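Local coordinates for PTS system, lactose-specific IIBC components (Streptococcus pneumoniae, PDB 3NBM), which probably relays a phosphoryl group to incoming lactose, as the IIB domain of a phosphoenolpyruvate-dependent phosphotransferase system, at residues A[55-61]-A[79-85]; A[43-47]-A[66-70]; A[6-12]-A[36-42]. Numbering follows the deposited sequence.

Contact 1 of 3, residues A[55-61]-A[79-85]; sequences DLIILAP and IQIVATR
Two neighbouring parallel strands, 56-59 and 80-83, are joined through helix 67-74, which packs on one face, in a beta-alpha-beta unit at one edge of the four-stranded parallel sheet, with 80-83 the outermost strand. Their axes approach to 4.7 Å and cross at -16°; Leu56, Ile57, Ile58 and Leu59 pair in order with Gln80, Ile81, Val82 and Ala83. The backbone ladder runs Gln80 N to Asp55 O (3.0 Å), Ile57 N to Gln80 O (2.9 Å), Val82 N to Ile57 O (3.0 Å) and Leu59 N to Val82 O (2.9 Å). Among the side chains, Leu56, Ile58 and Val82 face helix 96-105, with Ile58 CG1 3.6 Å from Val82 CG2. Ile57, Leu59, Ile81 and Ala83 face helix 67-74; the beta-branched Ile57 and Ile81 suit the extended backbone, and small Ala83 admits the ring of Tyr67. Past the strands, a water accepts from Thr84 N (3.0 Å) and donates to Ala60 O (2.9 Å). Thr84, with chi1 p, turns its hydroxyl onto the end of strand 56-59, OG1 donating to Leu59 O at 2.7 Å.

Contact 2 of 3, residues A[43-47]-A[66-70]; sequences AYGAH and YYREM
Two tyrosine rings lying nearly flat on one another tie the loop after strand 37-43 to the start of helix 67-74: Tyr44 and Tyr66 form an offset stack, centroids 4.3 Å apart and planes at 16°. Their CA atoms stand 8.8 Å apart, so long side chains must span the gap. Tyr44 (chi1 t) and Tyr66 (chi1 m) both point across it, and Tyr66 CB lies over the Tyr44 ring as a CH-pi contact, 3.9 Å from its centroid. Segment 43-47 makes a type II turn from Ala43 to Ala46, closed by Ala46 N to Ala43 O (3.1 Å); Gly45, at phi/psi 113/-21, suits a position where a CB would clash with the preceding carbonyl. Segment 66-70 leads into helix 67-74, with Met70 N bonded to Tyr66 O at 2.9 Å. Met70, present as selenomethionine, is wedged against Leu12, Ile57 and Leu59 of the sheet: CE lies 3.3 Å from His47 CD2 and 3.7 Å from Tyr44 CE2, and SE sits at the edge of the Tyr44 ring, 5.5 Å from its centroid, a Met-aromatic contact. A water bridges Tyr44 OH (2.7 Å) and Glu69 OE2 (2.6 Å), donating to the carboxylate. His47, chi1 p, accepts the Gly45 N hydrogen on ND1 at 3.0 Å, which implies that ND1 carries no proton here and that the imidazole braces its own turn while its CD2 meets Met70 CE.

Contact 3 of 3, residues A[6-12]-A[36-42]; sequences ELKVLVL and RVIANSG
This is a parallel strand pairing between 7-12 and 37-42, the latter an outermost strand of the sheet. The axes come within 4.6 Å and cross at -25°, and the register is unbroken from Leu7 with Val37 to Leu12 with Gly42. Six backbone hydrogen bonds alternate across the gap: Leu7 N to Arg36 O (3.0 Å), Ile38 N to Leu7 O (2.9 Å), Val9 N to Ile38 O (2.8 Å), Asn40 N to Val9 O (2.8 Å), Val11 N to Asn40 O (2.8 Å) and Gly42 N to Val11 O (3.0 Å). CA-H...O contacts fill in between them, among them Ala39 CA to Val9 O and Leu12 CA to Gly42 O, both 3.2 Å. With helix 18-33 connecting them, the strands make the first beta-alpha-beta crossover of the alpha/beta fold, strand order 2-1-3-4, that IIB lactose/cellobiose domains share with low-molecular-weight tyrosine phosphatases. One face carries Leu7, Val9, Val11, Val37, Ala39 and Ser41. Its mostly apolar residues pack under the helices: Val9 CG2 lies 4.0 Å from Val37 CG1, Leu7 and Val37 meet helix 96-105, and small Ser41 fits close to helix 18-33 at Ser19 and Ala20. The other face mixes polar Lys8 and Asn40 with Leu10, Leu12 and Ile38. Lys8 NZ makes a salt bridge to Glu6 OE1 at 2.8 Å, and the aliphatic part of Lys8 lies along Ile38, CD to CG2 at 3.3 Å. Asn40 turns its OD1 to the hydroxyl of Tyr54, while Leu10 CD1 approaches Asn40 CB at 4.2 Å.

Strands 7-13 and 56-59 are neighbours, so contacts 1 and 3, their centres about 11 Å apart, merge into one sheet through probable hydrogen bonds such as Ile58 N to Leu10 O (2.9 Å). The centre of contact 2 lies about 10 Å from that of contact 1 and about 15 Å from that of contact 3, packing toward the C-terminal ends of the parallel strands: Met70 SE lies 3.7 Å from Ile57 CG2, and Met70 CE 3.7 Å from Leu12 CD1. Tyr44 also bonds through its backbone to Cys13, which ends strand 7-13 and touches Ala60 of contact 1. In IIB relatives a cysteine here begins the phosphate-binding loop, so Cys13 is probably the phosphorylated residue; Ala60 and Tyr44 lie next to it.

Contact 1 of 3, residues A[55-61]-A[79-85]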
loop_
_atom_site.group_PDB
_atom_site.type_symbol
_atom_site.label_atom_id
_atom_site.label_comp_id
_atom_site.label_asym_id
_atom_site.label_seq_id
_atom_site.Cartn_x
_atom_site.Cartn_y
_atom_site.Cartn_z
ATOM N N ASP A 55 1.582 2.160 -8.691
ATOM C CA ASP A 55 0.360 1.625 -9.276
ATOM C C ASP A 55 -0.778 1.510 -8.262
ATOM O O ASP A 55 -1.945 1.666 -8.606
ATOM C CB ASP A 55 0.636 0.263 -9.878
ATOM C CG ASP A 55 1.753 0.315 -10.903
ATOM O OD1 ASP A 55 1.628 1.106 -11.877
ATOM O OD2 ASP A 55 2.764 -0.393 -10.728
ATOM N N LEU A 56 -0.432 1.205 -7.009
ATOM C CA LEU A 56 -1.368 0.990 -5.910
ATOM C C LEU A 56 -0.810 1.683 -4.691
ATOM O O LEU A 56 0.351 1.486 -4.366
ATOM C CB LEU A 56 -1.533 -0.519 -5.620
ATOM C CG LEU A 56 -2.393 -0.892 -4.401
ATOM C CD1 LEU A 56 -3.854 -0.473 -4.560
ATOM C CD2 LEU A 56 -2.269 -2.395 -4.103
ATOM N N ILE A 57 -1.640 2.490 -4.024
ATOM C CA ILE A 57 -1.270 3.120 -2.756
ATOM C C ILE A 57 -2.255 2.618 -1.729
ATOM O O ILE A 57 -3.468 2.654 -1.917
ATOM C CB ILE A 57 -1.245 4.663 -2.840
ATOM C CG1 ILE A 57 -0.291 5.081 -3.988
ATOM C CG2 ILE A 57 -0.827 5.255 -1.494
ATOM C CD1 ILE A 57 -0.200 6.531 -4.261
ATOM N N ILE A 58 -1.704 2.141 -0.620
ATOM C CA ILE A 58 -2.478 1.623 0.507
ATOM C C ILE A 58 -2.282 2.541 1.724
ATOM O O ILE A 58 -1.163 2.806 2.142
ATOM C CB ILE A 58 -1.996 0.189 0.918
ATOM C CG1 ILE A 58 -2.093 -0.791 -0.268
ATOM C CG2 ILE A 58 -2.796 -0.317 2.151
ATOM C CD1 ILE A 58 -1.373 -2.114 -0.071
ATOM N N LEU A 59 -3.395 3.049 2.237
ATOM C CA LEU A 59 -3.399 3.872 3.436
ATOM C C LEU A 59 -3.498 2.961 4.659
ATOM O O LEU A 59 -4.429 2.156 4.770
ATOM C CB LEU A 59 -4.581 4.873 3.405
ATOM C CG LEU A 59 -4.528 5.898 2.285
ATOM C CD1 LEU A 59 -5.860 6.672 2.233
ATOM C CD2 LEU A 59 -3.375 6.847 2.497
ATOM N N ALA A 60 -2.550 3.117 5.589
ATOM C CA ALA A 60 -2.624 2.460 6.889
ATOM C C ALA A 60 -3.788 3.063 7.690
ATOM O O ALA A 60 -4.286 4.160 7.363
ATOM C CB ALA A 60 -1.336 2.625 7.637
ATOM N N PRO A 61 -4.226 2.395 8.767
ATOM C CA PRO A 61 -5.413 2.834 9.502
ATOM C C PRO A 61 -5.366 4.284 9.940
ATOM O O PRO A 61 -6.372 4.978 9.845
ATOM C CB PRO A 61 -5.415 1.882 10.700
ATOM C CG PRO A 61 -4.884 0.607 10.109
ATOM C CD PRO A 61 -3.782 1.052 9.191
ATOM N N ILE A 79 -4.173 5.853 -10.634
ATOM C CA ILE A 79 -3.528 5.045 -9.564
ATOM C C ILE A 79 -4.675 4.385 -8.754
ATOM O O ILE A 79 -5.716 5.010 -8.524
ATOM C CB ILE A 79 -2.658 5.981 -8.580
ATOM C CG1 ILE A 79 -1.556 6.768 -9.308
ATOM C CG2 ILE A 79 -2.003 5.176 -7.417
ATOM C CD1 ILE A 79 -0.911 7.920 -8.450
ATOM N N GLN A 80 -4.506 3.134 -8.331
ATOM C CA GLN A 80 -5.474 2.517 -7.434
ATOM C C GLN A 80 -5.164 2.934 -5.997
ATOM O O GLN A 80 -4.009 2.959 -5.615
ATOM C CB GLN A 80 -5.412 0.991 -7.556
ATOM C CG GLN A 80 -5.849 0.451 -8.890
ATOM C CD GLN A 80 -7.266 0.802 -9.206
ATOM O OE1 GLN A 80 -8.163 0.668 -8.350
ATOM N NE2 GLN A 80 -7.495 1.301 -10.405
ATOM N N ILE A 81 -6.197 3.253 -5.222
ATOM C CA ILE A 81 -6.060 3.681 -3.815
ATOM C C ILE A 81 -6.948 2.802 -2.966
ATOM O O ILE A 81 -8.118 2.612 -3.289
ATOM C CB ILE A 81 -6.507 5.170 -3.596
ATOM C CG1 ILE A 81 -5.821 6.129 -4.566
ATOM C CG2 ILE A 81 -6.328 5.585 -2.166
ATOM C CD1 ILE A 81 -4.336 6.188 -4.482
ATOM N N VAL A 82 -6.417 2.322 -1.844
ATOM C CA VAL A 82 -7.197 1.522 -0.902
ATOM C C VAL A 82 -6.910 1.999 0.516
ATOM O O VAL A 82 -5.785 2.316 0.852
ATOM C CB VAL A 82 -6.955 -0.002 -1.033
ATOM C CG1 VAL A 82 -7.038 -0.463 -2.478
ATOM C CG2 VAL A 82 -5.674 -0.375 -0.453
ATOM N N ALA A 83 -7.961 2.086 1.317
ATOM C CA ALA A 83 -7.841 2.413 2.740
ATOM C C ALA A 83 -8.090 1.182 3.577
ATOM O O ALA A 83 -8.864 0.319 3.178
ATOM C CB ALA A 83 -8.824 3.510 3.169
ATOM N N THR A 84 -7.445 1.120 4.734
ATOM C CA THR A 84 -7.566 -0.018 5.630
ATOM C C THR A 84 -8.082 0.423 7.004
ATOM O O THR A 84 -8.023 1.600 7.395
ATOM C CB THR A 84 -6.210 -0.745 5.804
ATOM O OG1 THR A 84 -5.256 0.125 6.416
ATOM C CG2 THR A 84 -5.693 -1.257 4.436
ATOM N N ARG A 85 -8.568 -0.573 7.729
ATOM C CA ARG A 85 -8.972 -0.419 9.118
ATOM C C ARG A 85 -8.096 -1.314 9.997
ATOM O O ARG A 85 -7.426 -2.209 9.503
ATOM C CB ARG A 85 -10.484 -0.673 9.226
ATOM C CG ARG A 85 -11.316 0.424 8.583
ATOM C CD ARG A 85 -12.762 0.014 8.325
ATOM N NE ARG A 85 -13.555 1.158 7.917
ATOM C CZ ARG A 85 -13.528 1.734 6.723
ATOM N NH1 ARG A 85 -12.742 1.261 5.770
ATOM N NH2 ARG A 85 -14.257 2.819 6.498
HETATM O O HOH W 1 -6.786 3.737 5.951
#

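Contact 2 of 3, residues A[43-47]-A[66-70]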
loop_
_atom_site.group_PDB
_atom_site.type_symbol
_atom_site.label_atom_id
_atom_site.label_comp_id
_atom_site.label_asym_id
_atom_site.label_seq_id
_atom_site.Cartn_x
_atom_site.Cartn_y
_atom_site.Cartn_z
ATOM N N ALA A 43 5.686 8.205 4.748
ATOM C CA ALA A 43 4.774 9.046 5.504
ATOM C C ALA A 43 3.836 9.826 4.568
ATOM O O ALA A 43 4.282 10.382 3.563
ATOM C CB ALA A 43 5.555 10.060 6.385
ATOM N N TYR A 44 2.560 9.878 4.920
ATOM C CA TYR A 44 1.603 10.707 4.186
ATOM C C TYR A 44 2.042 12.158 4.306
ATOM O O TYR A 44 2.225 12.671 5.402
ATOM C CB TYR A 44 0.180 10.493 4.720
ATOM C CG TYR A 44 -0.887 11.053 3.803
ATOM C CD1 TYR A 44 -1.237 12.403 3.798
ATOM C CD2 TYR A 44 -1.500 10.240 2.871
ATOM C CE1 TYR A 44 -2.168 12.901 2.885
ATOM C CE2 TYR A 44 -2.425 10.723 1.998
ATOM C CZ TYR A 44 -2.751 12.055 1.989
ATOM O OH TYR A 44 -3.675 12.508 1.057
ATOM N N GLY A 45 2.193 12.812 3.173
ATOM C CA GLY A 45 2.744 14.153 3.094
ATOM C C GLY A 45 4.085 14.247 2.393
ATOM O O GLY A 45 4.461 15.326 1.937
ATOM N N ALA A 46 4.816 13.128 2.302
ATOM C CA ALA A 46 6.064 13.044 1.525
ATOM C C ALA A 46 5.826 12.430 0.159
ATOM O O ALA A 46 6.768 12.208 -0.589
ATOM C CB ALA A 46 7.138 12.241 2.275
ATOM N N HIS A 47 4.551 12.223 -0.200
ATOM C CA HIS A 47 4.198 11.399 -1.349
ATOM C C HIS A 47 3.723 12.168 -2.583
ATOM O O HIS A 47 3.487 11.555 -3.621
ATOM C CB HIS A 47 3.113 10.410 -0.950
ATOM C CG HIS A 47 1.821 11.091 -0.681
ATOM N ND1 HIS A 47 1.590 11.849 0.445
ATOM C CD2 HIS A 47 0.735 11.234 -1.470
ATOM C CE1 HIS A 47 0.385 12.381 0.356
ATOM N NE2 HIS A 47 -0.148 12.025 -0.796
ATOM N N TYR A 66 -7.575 10.594 5.058
ATOM C CA TYR A 66 -7.140 11.205 3.797
ATOM C C TYR A 66 -7.624 10.452 2.548
ATOM O O TYR A 66 -7.260 10.826 1.434
ATOM C CB TYR A 66 -5.606 11.314 3.797
ATOM C CG TYR A 66 -5.054 12.125 4.945
ATOM C CD1 TYR A 66 -5.119 13.523 4.968
ATOM C CD2 TYR A 66 -4.449 11.501 6.029
ATOM C CE1 TYR A 66 -4.612 14.257 6.058
ATOM C CE2 TYR A 66 -3.938 12.234 7.087
ATOM C CZ TYR A 66 -4.020 13.604 7.102
ATOM O OH TYR A 66 -3.517 14.342 8.147
ATOM N N TYR A 67 -8.433 9.411 2.690
ATOM C CA TYR A 67 -8.838 8.612 1.553
ATOM C C TYR A 67 -9.477 9.426 0.421
ATOM O O TYR A 67 -9.076 9.294 -0.728
ATOM C CB TYR A 67 -9.787 7.496 1.995
ATOM C CG TYR A 67 -10.295 6.649 0.855
ATOM C CD1 TYR A 67 -9.477 5.713 0.233
ATOM C CD2 TYR A 67 -11.566 6.832 0.357
ATOM C CE1 TYR A 67 -9.959 4.925 -0.789
ATOM C CE2 TYR A 67 -12.019 6.101 -0.707
ATOM C CZ TYR A 67 -11.232 5.128 -1.252
ATOM O OH TYR A 67 -11.701 4.392 -2.316
ATOM N N ARG A 68 -10.506 10.215 0.727
ATOM C CA ARG A 68 -11.212 10.949 -0.322
ATOM C C ARG A 68 -10.286 11.889 -1.063
ATOM O O ARG A 68 -10.330 11.960 -2.305
ATOM C CB ARG A 68 -12.398 11.728 0.279
ATOM N N GLU A 69 -9.468 12.644 -0.338
ATOM C CA GLU A 69 -8.601 13.584 -1.008
ATOM C C GLU A 69 -7.544 12.858 -1.833
ATOM O O GLU A 69 -7.218 13.304 -2.927
ATOM C CB GLU A 69 -8.013 14.634 -0.062
ATOM C CG GLU A 69 -7.010 14.152 0.873
ATOM C CD GLU A 69 -6.828 15.089 2.077
ATOM O OE1 GLU A 69 -7.748 15.226 2.856
ATOM O OE2 GLU A 69 -5.757 15.655 2.243
HETATM N N MSE A 70 -7.016 11.744 -1.327
HETATM C CA MSE A 70 -6.078 10.980 -2.090
HETATM C C MSE A 70 -6.721 10.399 -3.365
HETATM O O MSE A 70 -6.069 10.380 -4.413
HETATM C CB MSE A 70 -5.478 9.891 -1.230
HETATM C CG MSE A 70 -4.624 9.019 -2.038
HETATM SE SE MSE A 70 -3.241 8.094 -1.110
HETATM C CE MSE A 70 -1.883 9.306 -1.416
HETATM O O HOH W 2 -3.697 15.180 0.691
#

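Contact 3 of 3, residues A[6-12]-A[36-42]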
loop_
_atom_site.group_PDB
_atom_site.type_symbol
_atom_site.label_atom_id
_atom_site.label_comp_id
_atom_site.label_asym_id
_atom_site.label_seq_id
_atom_site.Cartn_x
_atom_site.Cartn_y
_atom_site.Cartn_z
ATOM N N GLU A 6 6.844 -4.732 -13.230
ATOM C CA GLU A 6 6.625 -5.034 -11.823
ATOM C C GLU A 6 5.583 -4.091 -11.232
ATOM O O GLU A 6 5.646 -2.902 -11.470
ATOM C CB GLU A 6 7.946 -4.896 -11.085
ATOM C CG GLU A 6 7.871 -5.237 -9.616
ATOM C CD GLU A 6 9.220 -5.214 -8.968
ATOM O OE1 GLU A 6 9.913 -4.195 -9.073
ATOM O OE2 GLU A 6 9.546 -6.171 -8.248
ATOM N N LEU A 7 4.644 -4.636 -10.476
ATOM C CA LEU A 7 3.657 -3.845 -9.759
ATOM C C LEU A 7 4.322 -3.084 -8.608
ATOM O O LEU A 7 5.041 -3.679 -7.803
ATOM C CB LEU A 7 2.559 -4.760 -9.222
ATOM C CG LEU A 7 1.348 -4.040 -8.638
ATOM C CD1 LEU A 7 0.550 -3.321 -9.740
ATOM C CD2 LEU A 7 0.444 -5.033 -7.897
ATOM N N LYS A 8 4.097 -1.777 -8.551
ATOM C CA LYS A 8 4.734 -0.911 -7.549
ATOM C C LYS A 8 3.661 -0.452 -6.551
ATOM O O LYS A 8 2.669 0.174 -6.939
ATOM C CB LYS A 8 5.379 0.304 -8.206
ATOM C CG LYS A 8 6.317 0.008 -9.364
ATOM C CD LYS A 8 7.541 -0.711 -9.003
ATOM C CE LYS A 8 8.530 -0.775 -10.196
ATOM N NZ LYS A 8 9.817 -1.513 -9.910
ATOM N N VAL A 9 3.886 -0.780 -5.277
ATOM C CA VAL A 9 2.955 -0.498 -4.193
ATOM C C VAL A 9 3.623 0.441 -3.179
ATOM O O VAL A 9 4.764 0.231 -2.798
ATOM C CB VAL A 9 2.525 -1.790 -3.481
ATOM C CG1 VAL A 9 1.488 -1.496 -2.392
ATOM C CG2 VAL A 9 2.003 -2.806 -4.504
ATOM N N LEU A 10 2.891 1.468 -2.763
ATOM C CA LEU A 10 3.326 2.371 -1.696
ATOM C C LEU A 10 2.342 2.301 -0.545
ATOM O O LEU A 10 1.142 2.470 -0.751
ATOM C CB LEU A 10 3.432 3.802 -2.223
ATOM C CG LEU A 10 3.879 4.876 -1.215
ATOM C CD1 LEU A 10 5.301 4.630 -0.721
ATOM C CD2 LEU A 10 3.783 6.249 -1.881
ATOM N N VAL A 11 2.838 1.966 0.644
ATOM C CA VAL A 11 2.037 1.960 1.864
ATOM C C VAL A 11 2.368 3.236 2.655
ATOM O O VAL A 11 3.530 3.498 2.923
ATOM C CB VAL A 11 2.284 0.708 2.739
ATOM C CG1 VAL A 11 1.313 0.664 3.920
ATOM C CG2 VAL A 11 2.241 -0.571 1.914
ATOM N N LEU A 12 1.338 4.005 3.012
ATOM C CA LEU A 12 1.533 5.265 3.726
ATOM C C LEU A 12 0.947 5.187 5.121
ATOM O O LEU A 12 -0.148 4.674 5.323
ATOM C CB LEU A 12 0.872 6.433 2.964
ATOM C CG LEU A 12 1.474 6.728 1.581
ATOM C CD1 LEU A 12 0.647 7.815 0.873
ATOM C CD2 LEU A 12 2.965 7.088 1.683
ATOM N N ARG A 36 5.806 -10.581 -9.348
ATOM C CA ARG A 36 6.495 -9.321 -9.612
ATOM C C ARG A 36 5.788 -8.129 -8.967
ATOM O O ARG A 36 4.988 -7.443 -9.589
ATOM C CB ARG A 36 6.693 -9.115 -11.101
ATOM C CG ARG A 36 7.542 -10.230 -11.740
ATOM C CD ARG A 36 7.653 -10.109 -13.251
ATOM N NE ARG A 36 6.367 -10.291 -13.919
ATOM C CZ ARG A 36 5.823 -11.474 -14.214
ATOM N NH1 ARG A 36 6.448 -12.608 -13.914
ATOM N NH2 ARG A 36 4.641 -11.521 -14.811
ATOM N N VAL A 37 6.107 -7.923 -7.695
ATOM C CA VAL A 37 5.576 -6.853 -6.869
ATOM C C VAL A 37 6.679 -6.341 -5.975
ATOM O O VAL A 37 7.460 -7.136 -5.422
ATOM C CB VAL A 37 4.416 -7.337 -5.948
ATOM C CG1 VAL A 37 3.954 -6.221 -5.055
ATOM C CG2 VAL A 37 3.243 -7.921 -6.730
ATOM N N ILE A 38 6.765 -5.015 -5.853
ATOM C CA ILE A 38 7.589 -4.377 -4.820
ATOM C C ILE A 38 6.720 -3.375 -4.054
ATOM O O ILE A 38 5.948 -2.634 -4.653
ATOM C CB ILE A 38 8.832 -3.652 -5.421
ATOM C CG1 ILE A 38 9.696 -2.988 -4.357
ATOM C CG2 ILE A 38 8.433 -2.608 -6.464
ATOM C CD1 ILE A 38 10.389 -3.884 -3.529
ATOM N N ALA A 39 6.870 -3.392 -2.737
ATOM C CA ALA A 39 6.223 -2.437 -1.848
ATOM C C ALA A 39 7.231 -1.580 -1.122
ATOM O O ALA A 39 8.216 -2.091 -0.571
ATOM C CB ALA A 39 5.344 -3.153 -0.834
ATOM N N ASN A 40 6.942 -0.292 -1.073
ATOM C CA ASN A 40 7.664 0.658 -0.242
ATOM C C ASN A 40 6.749 1.245 0.781
ATOM O O ASN A 40 5.524 1.125 0.673
ATOM C CB ASN A 40 8.290 1.761 -1.086
ATOM C CG ASN A 40 9.329 1.251 -2.000
ATOM O OD1 ASN A 40 9.160 1.291 -3.197
ATOM N ND2 ASN A 40 10.420 0.724 -1.423
ATOM N N SER A 41 7.346 1.889 1.775
ATOM C CA SER A 41 6.602 2.587 2.824
ATOM C C SER A 41 7.032 4.042 2.891
ATOM O O SER A 41 8.144 4.400 2.517
ATOM C CB SER A 41 6.809 1.900 4.180
ATOM O OG SER A 41 8.146 1.906 4.566
ATOM N N GLY A 42 6.143 4.862 3.390
ATOM C CA GLY A 42 6.433 6.262 3.551
ATOM C C GLY A 42 5.423 6.936 4.428
ATOM O O GLY A 42 4.397 6.346 4.811
#